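Local atomic coordinates of FBP protein (Leishmania major, PDB entry 5OFU), a protein that probably catalyses the magnesium-dependent hydrolysis of fructose 1,6-bisphosphate to fructose 6-phosphate and phosphate, working as a homotetramer in carbohydrate biosynthesis. Residues I76-F81 / F117-G122; S123-A128 / R247-M252; Y170-S175 / S251-I256; G186-T191 / F199-P204. All coordinates share one frame; numbering follows the deposited sequence.

Interaction 1 (I76-F81 / F117-G122). With F6P (6-O-phosphono-beta-D-fructofuranose), chain F.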
# COMPACT_ATOMS: atom_id res chain seq x y z
N ILE A 76 2.89 20.59 -5.66
CA ILE A 76 3.19 19.21 -6.07
C ILE A 76 2.12 18.69 -7.04
O ILE A 76 2.46 18.09 -8.06
CB ILE A 76 3.27 18.26 -4.85
CG1 ILE A 76 4.48 18.60 -3.95
CG2 ILE A 76 3.33 16.80 -5.28
CD1 ILE A 76 5.83 18.30 -4.55
N SER A 77 0.85 18.93 -6.72
CA SER A 77 -0.25 18.52 -7.58
C SER A 77 -0.16 19.15 -8.96
O SER A 77 -0.39 18.49 -9.97
CB SER A 77 -1.60 18.88 -6.95
OG SER A 77 -1.77 18.20 -5.72
N ASN A 78 0.16 20.44 -8.98
CA ASN A 78 0.27 21.19 -10.22
C ASN A 78 1.46 20.68 -11.06
O ASN A 78 1.32 20.51 -12.26
CB ASN A 78 0.39 22.69 -9.92
CG ASN A 78 0.11 23.56 -11.13
OD1 ASN A 78 -0.94 23.45 -11.76
ND2 ASN A 78 1.06 24.42 -11.47
N ILE A 79 2.60 20.44 -10.43
CA ILE A 79 3.78 19.89 -11.10
C ILE A 79 3.48 18.53 -11.73
O ILE A 79 3.89 18.27 -12.86
CB ILE A 79 5.00 19.77 -10.13
CG1 ILE A 79 5.57 21.15 -9.80
CG2 ILE A 79 6.11 18.90 -10.70
CD1 ILE A 79 6.38 21.21 -8.53
N ALA A 80 2.79 17.67 -10.99
CA ALA A 80 2.45 16.32 -11.45
C ALA A 80 1.53 16.35 -12.66
O ALA A 80 1.81 15.71 -13.66
CB ALA A 80 1.78 15.54 -10.33
N PHE A 81 0.45 17.12 -12.56
CA PHE A 81 -0.55 17.21 -13.61
C PHE A 81 0.07 17.72 -14.91
O PHE A 81 -0.17 17.15 -15.96
CB PHE A 81 -1.73 18.09 -13.19
CG PHE A 81 -3.05 17.51 -13.56
CD1 PHE A 81 -3.62 17.76 -14.80
CD2 PHE A 81 -3.73 16.69 -12.67
CE1 PHE A 81 -4.85 17.22 -15.13
CE2 PHE A 81 -4.95 16.14 -13.00
CZ PHE A 81 -5.52 16.40 -14.23
N PHE A 117 -7.46 22.85 -16.12
CA PHE A 117 -7.61 22.08 -14.91
C PHE A 117 -7.36 22.89 -13.65
O PHE A 117 -6.63 23.88 -13.66
CB PHE A 117 -6.68 20.86 -14.95
CG PHE A 117 -5.23 21.20 -15.01
CD1 PHE A 117 -4.63 21.51 -16.22
CD2 PHE A 117 -4.45 21.21 -13.87
CE1 PHE A 117 -3.29 21.84 -16.29
CE2 PHE A 117 -3.09 21.52 -13.93
CZ PHE A 117 -2.51 21.83 -15.14
N ASP A 118 -7.99 22.44 -12.57
CA ASP A 118 -7.65 22.85 -11.22
C ASP A 118 -7.09 21.59 -10.55
O ASP A 118 -7.84 20.65 -10.31
CB ASP A 118 -8.90 23.36 -10.50
CG ASP A 118 -8.61 23.87 -9.10
OD1 ASP A 118 -7.45 23.74 -8.64
OD2 ASP A 118 -9.55 24.40 -8.45
N PRO A 119 -5.77 21.55 -10.29
CA PRO A 119 -5.15 20.31 -9.82
C PRO A 119 -5.45 19.95 -8.37
O PRO A 119 -5.36 18.77 -8.02
CB PRO A 119 -3.65 20.57 -10.00
CG PRO A 119 -3.53 22.04 -9.86
CD PRO A 119 -4.78 22.63 -10.45
N LEU A 120 -5.75 20.95 -7.54
CA LEU A 120 -6.10 20.72 -6.14
C LEU A 120 -7.18 21.71 -5.70
O LEU A 120 -6.91 22.76 -5.11
CB LEU A 120 -4.85 20.79 -5.24
CG LEU A 120 -5.01 20.23 -3.83
CD1 LEU A 120 -5.46 18.77 -3.83
CD2 LEU A 120 -3.70 20.35 -3.06
N ASP A 121 -8.41 21.33 -6.01
CA ASP A 121 -9.60 22.05 -5.61
C ASP A 121 -9.90 21.83 -4.13
O ASP A 121 -9.72 20.73 -3.61
CB ASP A 121 -10.77 21.56 -6.47
CG ASP A 121 -12.10 22.12 -6.04
OD1 ASP A 121 -12.42 23.28 -6.41
OD2 ASP A 121 -12.84 21.39 -5.34
N GLY A 122 -10.40 22.88 -3.48
CA GLY A 122 -10.73 22.85 -2.06
C GLY A 122 -9.50 23.08 -1.20
O GLY A 122 -9.33 22.43 -0.18
O1 F6P F . -11.77 28.21 -5.14
C1 F6P F . -12.66 27.13 -5.42
C2 F6P F . -13.13 26.51 -4.11
O2 F6P F . -11.99 25.97 -3.43
C3 F6P F . -14.20 25.43 -4.31
O3 F6P F . -13.67 24.11 -4.18
C4 F6P F . -15.24 25.69 -3.25
O4 F6P F . -16.58 25.44 -3.69
C5 F6P F . -15.06 27.15 -2.91
O5 F6P F . -13.74 27.53 -3.31
C6 F6P F . -15.22 27.41 -1.42
O6 F6P F . -15.37 28.82 -1.29
P F6P F . -15.84 29.50 0.09
O1P F6P F . -14.62 29.40 0.99
O2P F6P F . -17.03 28.68 0.53
O3P F6P F . -16.12 30.91 -0.35
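N78 OD1 accepts a hydrogen bond from the hydroxyl of S96 and packs against two carbons of 117-122, P119 CG at 3.5 Å and F117 CE2 at 3.6 Å. The side chain reaches these partners with CG anti to the backbone N (chi1 -164°). The N78 and F117 side chains cross at about a right angle, amide and ring planes 33° apart, with OD1 coming obliquely to the ring. ND2 of the same amide is bonded to E99, so both polar ends are fixed from outside the two segments. One helical turn further on, F81 and F117 form an offset stack, with centroids 4.7 Å apart and planes at 22°. F81 CD1 hangs over one face of F117 near its rim, and the two side chains run past each other in opposite senses. P119 continues the apolar strip, its CB 4.0 Å from S77 CB, while S77 OG, bonded to L73 O, lies 3.9 Å from L120 CD2. At P119 and L120 the chain turns a corner within the active site. D118, L120 and D121 belong to the manganese sites, and D121 OD1 accepts a 2.7 Å hydrogen bond from O3 of the bound fructose 6-phosphate. No hydrogen bond crosses between 76-81 and 117-122. The helix therefore holds this turn through ring stacking and van der Waals packing, leaving the carboxylates of D118 and D121 directed to the metal and sugar site.

Interaction 2 (S123-A128 / R247-M252); sequences SSNIDA and RYIGSM. With F6P (6-O-phosphono-beta-D-fructofuranose), chain F; F6P (6-O-phosphono-beta-D-fructofuranose), chain I.
S124 meets the other segment loosely, OG lying 4.4 Å from G250 O; its hydroxyl has a weak hydrogen bond to R247 of the second subunit, whose Y262 OH bonds to S124 O. N125 carries the contact. Its CG stands anti to the carbonyl carbon (chi1 -78°), which sends ND2 toward 247-252, where it makes two nearly straight bonds: 3.0 Å to I249 O and 2.8 Å to S251 OG. Both acceptors lie close to the amide plane, although the donor stands 53° out of the I249 carbonyl plane. A water donates to N125 OD1 (3.0 Å) and to I249 O (2.7 Å), so the amide's rotation is fixed by partners at both ends. S251 OG is also bonded to S131 O. At the end of the loop, A128 N is bonded to Y262 OH of the second subunit. The segment 247-252 meanwhile serves two sugars: Y248 OH donates a 2.6 Å hydrogen bond to O2P of its own site's fructose 6-phosphate, that oxygen lying at the ring edge near its plane, and R247 NH2 reaches O2P of the sugar in the second subunit at 2.6 Å. This reciprocal exchange of an arginine across a dimer interface is characteristic of the class 1 fructose-1,6-bisphosphatase active site.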
# COMPACT_ATOMS: atom_id res chain seq x y z
N SER A 123 -8.66 24.03 -1.62
CA SER A 123 -7.36 24.27 -0.98
C SER A 123 -7.45 24.70 0.49
O SER A 123 -6.51 24.48 1.24
CB SER A 123 -6.55 25.31 -1.76
OG SER A 123 -7.16 26.59 -1.69
N SER A 124 -8.57 25.29 0.89
CA SER A 124 -8.81 25.64 2.29
C SER A 124 -9.08 24.40 3.18
O SER A 124 -9.00 24.52 4.41
CB SER A 124 -9.97 26.63 2.42
OG SER A 124 -11.23 25.96 2.45
N ASN A 125 -9.39 23.24 2.57
CA ASN A 125 -9.54 21.96 3.28
C ASN A 125 -8.26 21.08 3.37
O ASN A 125 -8.30 20.00 3.97
CB ASN A 125 -10.68 21.13 2.66
CG ASN A 125 -12.06 21.61 3.09
OD1 ASN A 125 -12.25 22.17 4.18
ND2 ASN A 125 -13.04 21.37 2.23
N ILE A 126 -7.13 21.56 2.84
CA ILE A 126 -5.89 20.77 2.80
C ILE A 126 -5.35 20.50 4.20
O ILE A 126 -5.06 19.35 4.53
CB ILE A 126 -4.80 21.44 1.93
CG1 ILE A 126 -5.24 21.46 0.47
CG2 ILE A 126 -3.48 20.68 2.05
CD1 ILE A 126 -4.43 22.41 -0.41
N ASP A 127 -5.25 21.53 5.03
CA ASP A 127 -4.67 21.37 6.37
C ASP A 127 -5.45 20.44 7.29
O ASP A 127 -4.87 19.75 8.13
CB ASP A 127 -4.45 22.74 7.04
CG ASP A 127 -3.36 23.57 6.36
OD1 ASP A 127 -2.54 23.00 5.62
OD2 ASP A 127 -3.30 24.79 6.60
N ALA A 128 -6.77 20.42 7.14
CA ALA A 128 -7.63 19.49 7.87
C ALA A 128 -7.67 18.08 7.26
O ALA A 128 -8.20 17.16 7.88
CB ALA A 128 -9.04 20.05 7.96
N ARG A 247 -25.51 20.63 3.63
CA ARG A 247 -24.17 20.08 3.59
C ARG A 247 -23.27 21.02 2.82
O ARG A 247 -23.60 21.39 1.69
CB ARG A 247 -24.17 18.71 2.90
CG ARG A 247 -24.87 17.60 3.67
CD ARG A 247 -24.09 17.27 4.93
NE ARG A 247 -24.63 16.13 5.68
CZ ARG A 247 -25.60 16.17 6.60
NH1 ARG A 247 -26.24 17.30 6.91
NH2 ARG A 247 -25.96 15.03 7.21
N TYR A 248 -22.12 21.37 3.38
CA TYR A 248 -21.12 22.14 2.65
C TYR A 248 -19.72 21.83 3.17
O TYR A 248 -19.29 22.33 4.20
CB TYR A 248 -21.43 23.62 2.74
CG TYR A 248 -20.65 24.51 1.80
CD1 TYR A 248 -20.98 24.58 0.44
CD2 TYR A 248 -19.63 25.33 2.27
CE1 TYR A 248 -20.29 25.43 -0.42
CE2 TYR A 248 -18.93 26.17 1.41
CZ TYR A 248 -19.27 26.23 0.08
OH TYR A 248 -18.59 27.08 -0.74
N ILE A 249 -19.06 20.93 2.45
CA ILE A 249 -17.71 20.49 2.74
C ILE A 249 -16.71 21.64 2.57
O ILE A 249 -15.77 21.73 3.32
CB ILE A 249 -17.33 19.28 1.84
CG1 ILE A 249 -18.22 18.06 2.16
CG2 ILE A 249 -15.86 18.90 1.99
CD1 ILE A 249 -18.18 16.97 1.10
N GLY A 250 -16.92 22.49 1.57
CA GLY A 250 -15.97 23.56 1.23
C GLY A 250 -15.03 23.24 0.07
O GLY A 250 -14.14 24.03 -0.25
N SER A 251 -15.18 22.05 -0.52
CA SER A 251 -14.50 21.67 -1.74
C SER A 251 -15.58 21.36 -2.76
O SER A 251 -16.41 20.48 -2.54
CB SER A 251 -13.62 20.44 -1.53
OG SER A 251 -12.75 20.65 -0.42
N MET A 252 -15.56 22.10 -3.86
CA MET A 252 -16.54 21.94 -4.92
C MET A 252 -16.62 20.48 -5.42
O MET A 252 -17.71 19.97 -5.65
CB MET A 252 -16.21 22.86 -6.09
CG MET A 252 -17.29 22.88 -7.16
SD MET A 252 -16.71 23.45 -8.76
CE MET A 252 -18.27 23.60 -9.64
O1 F6P F . -11.77 28.21 -5.14
C1 F6P F . -12.66 27.13 -5.42
C2 F6P F . -13.13 26.51 -4.11
O2 F6P F . -11.99 25.97 -3.43
C3 F6P F . -14.20 25.43 -4.31
O3 F6P F . -13.67 24.11 -4.18
C4 F6P F . -15.24 25.69 -3.25
O4 F6P F . -16.58 25.44 -3.69
C5 F6P F . -15.06 27.15 -2.91
O5 F6P F . -13.74 27.53 -3.31
C6 F6P F . -15.22 27.41 -1.42
O6 F6P F . -15.37 28.82 -1.29
P F6P F . -15.84 29.50 0.09
O1P F6P F . -14.62 29.40 0.99
O2P F6P F . -17.03 28.68 0.53
O3P F6P F . -16.12 30.91 -0.35
O1 F6P I . -25.29 10.73 14.24
C1 F6P I . -24.06 11.46 14.39
C2 F6P I . -23.74 12.23 13.11
O2 F6P I . -23.48 11.29 12.05
C3 F6P I . -22.57 13.20 13.28
O3 F6P I . -21.36 12.67 12.74
C4 F6P I . -22.98 14.47 12.56
O4 F6P I . -22.48 15.66 13.19
C5 F6P I . -24.49 14.41 12.57
O5 F6P I . -24.86 13.04 12.75
C6 F6P I . -25.12 14.91 11.29
O6 F6P I . -26.50 15.09 11.57
P F6P I . -27.52 15.85 10.58
O1P F6P I . -28.81 15.73 11.34
O2P F6P I . -27.54 15.04 9.31
O3P F6P I . -26.90 17.22 10.41
O HOH W 1 -14.67 21.62 5.78

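Interaction 3 (Y170-S175 / S251-I256). With F6P (6-O-phosphono-beta-D-fructofuranose), chain F.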
# COMPACT_ATOMS: atom_id res chain seq x y z
N TYR A 170 -13.49 14.69 -12.88
CA TYR A 170 -12.86 15.06 -11.63
C TYR A 170 -12.34 13.83 -10.91
O TYR A 170 -12.75 12.71 -11.21
CB TYR A 170 -13.82 15.87 -10.72
CG TYR A 170 -15.06 15.14 -10.26
CD1 TYR A 170 -15.00 14.23 -9.21
CD2 TYR A 170 -16.29 15.38 -10.86
CE1 TYR A 170 -16.14 13.56 -8.78
CE2 TYR A 170 -17.43 14.71 -10.44
CZ TYR A 170 -17.35 13.81 -9.39
OH TYR A 170 -18.46 13.14 -8.95
N ALA A 171 -11.44 14.08 -9.97
CA ALA A 171 -11.02 13.08 -8.99
C ALA A 171 -11.34 13.64 -7.61
O ALA A 171 -10.99 14.78 -7.30
CB ALA A 171 -9.53 12.81 -9.12
N VAL A 172 -12.06 12.87 -6.80
CA VAL A 172 -12.33 13.23 -5.40
C VAL A 172 -11.40 12.41 -4.52
O VAL A 172 -11.37 11.17 -4.58
CB VAL A 172 -13.83 13.07 -5.03
CG1 VAL A 172 -14.38 11.71 -5.37
CG2 VAL A 172 -14.10 13.36 -3.56
N TYR A 173 -10.56 13.12 -3.76
CA TYR A 173 -9.67 12.50 -2.78
C TYR A 173 -10.38 12.60 -1.43
O TYR A 173 -10.20 13.58 -0.70
CB TYR A 173 -8.31 13.21 -2.76
CG TYR A 173 -7.70 13.40 -4.14
CD1 TYR A 173 -7.23 12.31 -4.87
CD2 TYR A 173 -7.59 14.66 -4.70
CE1 TYR A 173 -6.66 12.49 -6.13
CE2 TYR A 173 -7.04 14.85 -5.96
CZ TYR A 173 -6.57 13.76 -6.67
OH TYR A 173 -6.02 13.96 -7.91
N GLY A 174 -11.20 11.60 -1.13
CA GLY A 174 -11.93 11.52 0.13
C GLY A 174 -11.52 10.32 0.99
O GLY A 174 -10.36 9.90 0.97
N SER A 175 -12.49 9.76 1.71
CA SER A 175 -12.28 8.53 2.46
C SER A 175 -11.91 7.37 1.54
O SER A 175 -11.21 6.45 1.95
CB SER A 175 -13.51 8.19 3.30
OG SER A 175 -14.62 7.81 2.50
N SER A 251 -15.18 22.05 -0.52
CA SER A 251 -14.50 21.67 -1.74
C SER A 251 -15.58 21.36 -2.76
O SER A 251 -16.41 20.48 -2.54
CB SER A 251 -13.62 20.44 -1.53
OG SER A 251 -12.75 20.65 -0.42
N MET A 252 -15.56 22.10 -3.86
CA MET A 252 -16.54 21.94 -4.92
C MET A 252 -16.62 20.48 -5.42
O MET A 252 -17.71 19.97 -5.65
CB MET A 252 -16.21 22.86 -6.09
CG MET A 252 -17.29 22.88 -7.16
SD MET A 252 -16.71 23.45 -8.76
CE MET A 252 -18.27 23.60 -9.64
N VAL A 253 -15.47 19.82 -5.54
CA VAL A 253 -15.43 18.44 -6.02
C VAL A 253 -16.10 17.51 -5.03
O VAL A 253 -16.87 16.64 -5.43
CB VAL A 253 -13.99 17.97 -6.33
CG1 VAL A 253 -13.97 16.51 -6.75
CG2 VAL A 253 -13.41 18.81 -7.47
N GLY A 254 -15.84 17.70 -3.74
CA GLY A 254 -16.53 16.94 -2.70
C GLY A 254 -18.04 17.15 -2.69
O GLY A 254 -18.80 16.19 -2.68
N ASP A 255 -18.47 18.41 -2.70
CA ASP A 255 -19.89 18.74 -2.65
C ASP A 255 -20.65 18.26 -3.90
O ASP A 255 -21.74 17.69 -3.78
CB ASP A 255 -20.09 20.25 -2.44
CG ASP A 255 -19.67 20.72 -1.05
OD1 ASP A 255 -20.11 20.11 -0.04
OD2 ASP A 255 -18.90 21.72 -0.94
N ILE A 256 -20.06 18.48 -5.08
CA ILE A 256 -20.65 18.01 -6.35
C ILE A 256 -20.75 16.49 -6.41
O ILE A 256 -21.76 15.95 -6.87
CB ILE A 256 -19.88 18.56 -7.58
CG1 ILE A 256 -20.11 20.08 -7.71
CG2 ILE A 256 -20.29 17.86 -8.89
CD1 ILE A 256 -21.47 20.48 -8.27
O1 F6P F . -11.77 28.21 -5.14
C1 F6P F . -12.66 27.13 -5.42
C2 F6P F . -13.13 26.51 -4.11
O2 F6P F . -11.99 25.97 -3.43
C3 F6P F . -14.20 25.43 -4.31
O3 F6P F . -13.67 24.11 -4.18
C4 F6P F . -15.24 25.69 -3.25
O4 F6P F . -16.58 25.44 -3.69
C5 F6P F . -15.06 27.15 -2.91
O5 F6P F . -13.74 27.53 -3.31
C6 F6P F . -15.22 27.41 -1.42
O6 F6P F . -15.37 28.82 -1.29
P F6P F . -15.84 29.50 0.09
O1P F6P F . -14.62 29.40 0.99
O2P F6P F . -17.03 28.68 0.53
O3P F6P F . -16.12 30.91 -0.35
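The Y170 ring meets V253 obliquely, CD1 lying 3.5 Å from V253 CG1, which also comes within 3.9 Å of Y170 CG. This ring is further covered by M288 and I291 of helix 281-294, and its hydroxyl is bonded to H257 ND1, which ties its far end to the same helix that V253 occupies. The second tyrosine of the strand, Y173, is turned elsewhere: one ring face has A171 O about 4.1 Å above the plane near the rim, and its hydroxyl is bonded to S134. V253 makes its contact through one methyl, laid against the strand. With CG1 anti to the backbone N (chi1 177°), that carbon packs against A171 O at 3.5 Å and V172 CB at 3.8 Å as well as the Y170 ring. Strand 170-173 and helix 252-256 approach to 8.2 Å and cross at 93°, almost perpendicular. Because A171 and Y173 touch helix 27-47 while Y170 and V172 point toward 252-256, the strand sits between two helical layers, as expected of the five-layered alpha-beta-alpha-beta-alpha fold of this family. The first turn of helix 252-262 also faces the substrate site. M252 N donates to O3 of fructose 6-phosphate at 2.8 Å, with an N-H...O angle of 176°. D121 OD2 accepts from V253 N. D255 turns its carboxylate back onto the loop just before this helix, where OD1 and OD2 accept from I249 N and G250 N.

Interaction 4 (G186-T191 / F199-P204)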
# COMPACT_ATOMS: atom_id res chain seq x y z
N GLY A 186 -22.73 9.94 -21.34
CA GLY A 186 -23.02 9.61 -19.96
C GLY A 186 -21.81 9.78 -19.06
O GLY A 186 -20.74 10.17 -19.51
N VAL A 187 -22.00 9.46 -17.78
CA VAL A 187 -20.98 9.64 -16.75
C VAL A 187 -20.71 8.29 -16.09
O VAL A 187 -21.64 7.57 -15.73
CB VAL A 187 -21.44 10.67 -15.70
CG1 VAL A 187 -20.34 10.94 -14.68
CG2 VAL A 187 -21.83 11.97 -16.38
N ASP A 188 -19.44 7.97 -15.95
CA ASP A 188 -19.02 6.75 -15.27
C ASP A 188 -18.04 7.10 -14.18
O ASP A 188 -17.14 7.92 -14.39
CB ASP A 188 -18.39 5.78 -16.27
CG ASP A 188 -19.42 5.17 -17.23
OD1 ASP A 188 -20.35 4.49 -16.77
OD2 ASP A 188 -19.30 5.39 -18.45
N GLY A 189 -18.23 6.47 -13.02
CA GLY A 189 -17.39 6.68 -11.84
C GLY A 189 -16.60 5.44 -11.45
O GLY A 189 -17.12 4.32 -11.45
N PHE A 190 -15.34 5.66 -11.09
CA PHE A 190 -14.39 4.60 -10.80
C PHE A 190 -13.79 4.81 -9.42
O PHE A 190 -13.49 5.94 -9.06
CB PHE A 190 -13.27 4.60 -11.84
CG PHE A 190 -13.74 4.29 -13.24
CD1 PHE A 190 -14.36 5.26 -14.01
CD2 PHE A 190 -13.55 3.02 -13.79
CE1 PHE A 190 -14.78 4.98 -15.31
CE2 PHE A 190 -13.98 2.73 -15.08
CZ PHE A 190 -14.60 3.71 -15.84
N THR A 191 -13.62 3.74 -8.66
CA THR A 191 -13.02 3.80 -7.32
C THR A 191 -11.64 3.15 -7.35
O THR A 191 -11.49 2.04 -7.85
CB THR A 191 -13.90 3.09 -6.26
OG1 THR A 191 -15.26 3.52 -6.38
CG2 THR A 191 -13.39 3.39 -4.84
N PHE A 199 -8.14 1.76 -11.10
CA PHE A 199 -9.47 2.35 -10.92
C PHE A 199 -10.46 1.33 -11.42
O PHE A 199 -10.33 0.87 -12.54
CB PHE A 199 -9.57 3.65 -11.69
CG PHE A 199 -9.01 4.83 -10.97
CD1 PHE A 199 -9.72 5.44 -9.94
CD2 PHE A 199 -7.78 5.36 -11.33
CE1 PHE A 199 -9.22 6.54 -9.26
CE2 PHE A 199 -7.27 6.47 -10.67
CZ PHE A 199 -7.98 7.05 -9.63
N ILE A 200 -11.44 0.97 -10.60
CA ILE A 200 -12.42 -0.08 -10.93
C ILE A 200 -13.77 0.60 -11.11
O ILE A 200 -14.12 1.47 -10.34
CB ILE A 200 -12.50 -1.16 -9.81
CG1 ILE A 200 -11.42 -2.23 -9.99
CG2 ILE A 200 -13.82 -1.92 -9.83
CD1 ILE A 200 -10.01 -1.70 -10.03
N LEU A 201 -14.50 0.20 -12.14
CA LEU A 201 -15.81 0.76 -12.45
C LEU A 201 -16.80 0.36 -11.37
O LEU A 201 -17.17 -0.80 -11.27
CB LEU A 201 -16.30 0.27 -13.81
CG LEU A 201 -17.67 0.76 -14.29
CD1 LEU A 201 -17.77 2.27 -14.26
CD2 LEU A 201 -17.94 0.25 -15.70
N THR A 202 -17.21 1.33 -10.55
CA THR A 202 -18.16 1.11 -9.46
C THR A 202 -19.49 1.83 -9.63
O THR A 202 -20.46 1.44 -9.01
CB THR A 202 -17.57 1.60 -8.14
OG1 THR A 202 -17.16 2.96 -8.29
CG2 THR A 202 -16.38 0.74 -7.75
N HIS A 203 -19.52 2.91 -10.42
CA HIS A 203 -20.73 3.70 -10.62
C HIS A 203 -20.94 3.91 -12.10
O HIS A 203 -20.59 4.96 -12.64
CB HIS A 203 -20.58 5.05 -9.91
CG HIS A 203 -20.56 4.94 -8.42
ND1 HIS A 203 -19.39 4.94 -7.69
CD2 HIS A 203 -21.57 4.80 -7.53
CE1 HIS A 203 -19.68 4.81 -6.41
NE2 HIS A 203 -20.99 4.72 -6.28
N PRO A 204 -21.49 2.89 -12.79
CA PRO A 204 -21.71 3.02 -14.23
C PRO A 204 -22.95 3.86 -14.54
O PRO A 204 -23.97 3.72 -13.86
CB PRO A 204 -21.89 1.58 -14.69
CG PRO A 204 -22.46 0.87 -13.52
CD PRO A 204 -21.94 1.57 -12.29
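G189 O takes two backbone bonds from the opposite strand, one from T202 N at 3.1 Å, in the carbonyl plane, and another from H203 N at 3.0 Å. G189 N donates to H203 O at 2.8 Å. Two residues, T202 and H203, thus face one, and the register slips by one before F190 pairs with L201: a classic beta bulge. Past the bulge the antiparallel ladder resumes with reciprocal bonds between T191 and I200, the shorter being T191 N to I200 O at 2.9 Å. This pairing joins strands 188-193 and 198-203 as a beta hairpin at one edge of the chain's eight-stranded sheet. On the face bearing F190 and L201, L201 CD1 lies over the F190 ring, 4.0 Å from its centroid and 19° off the normal, a CH-pi contact; F190 CB packs on F199 CB at 3.8 Å. Beside the bulge the T191 and T202 side chains cross at about a right angle, and T191 OG1 and T202 OG1 share a 2.8 Å hydrogen bond in which either could donate. D188 OD1 lies 3.2 Å from P204 CA. A second shell holds several of them. Y15, the residue before I16 of the AMP site, meets the F190 ring edge-to-face and bonds D188 OD2 through its hydroxyl; D188 OD1 accepts from H205 N. N178 ND2 bonds F190 O, while M51 of the second subunit packs against I200 and T202.

Overall arrangement
Interactions 1, 3 and 4 all rest on the same eight-stranded sheet, yet differ in chemistry. Interactions 1 and 3 are buried helix-on-strand packings with no hydrogen bond across, whereas interaction 4, a hairpin at the sheet's edge, depends on backbone bonds and has partly exposed residues on its outer strand. Interaction 2, also largely buried, joins loops through an asparagine and a water; it, 3 and 4 all touch the second subunit. Interactions 2 and 3 share S251 and M252, their centres about 9 Å apart, and with interaction 1 they converge on one fructose 6-phosphate. Interaction 4 touches none of them; its nearest atoms are about 6 Å from interaction 3, and it lies toward the AMP side.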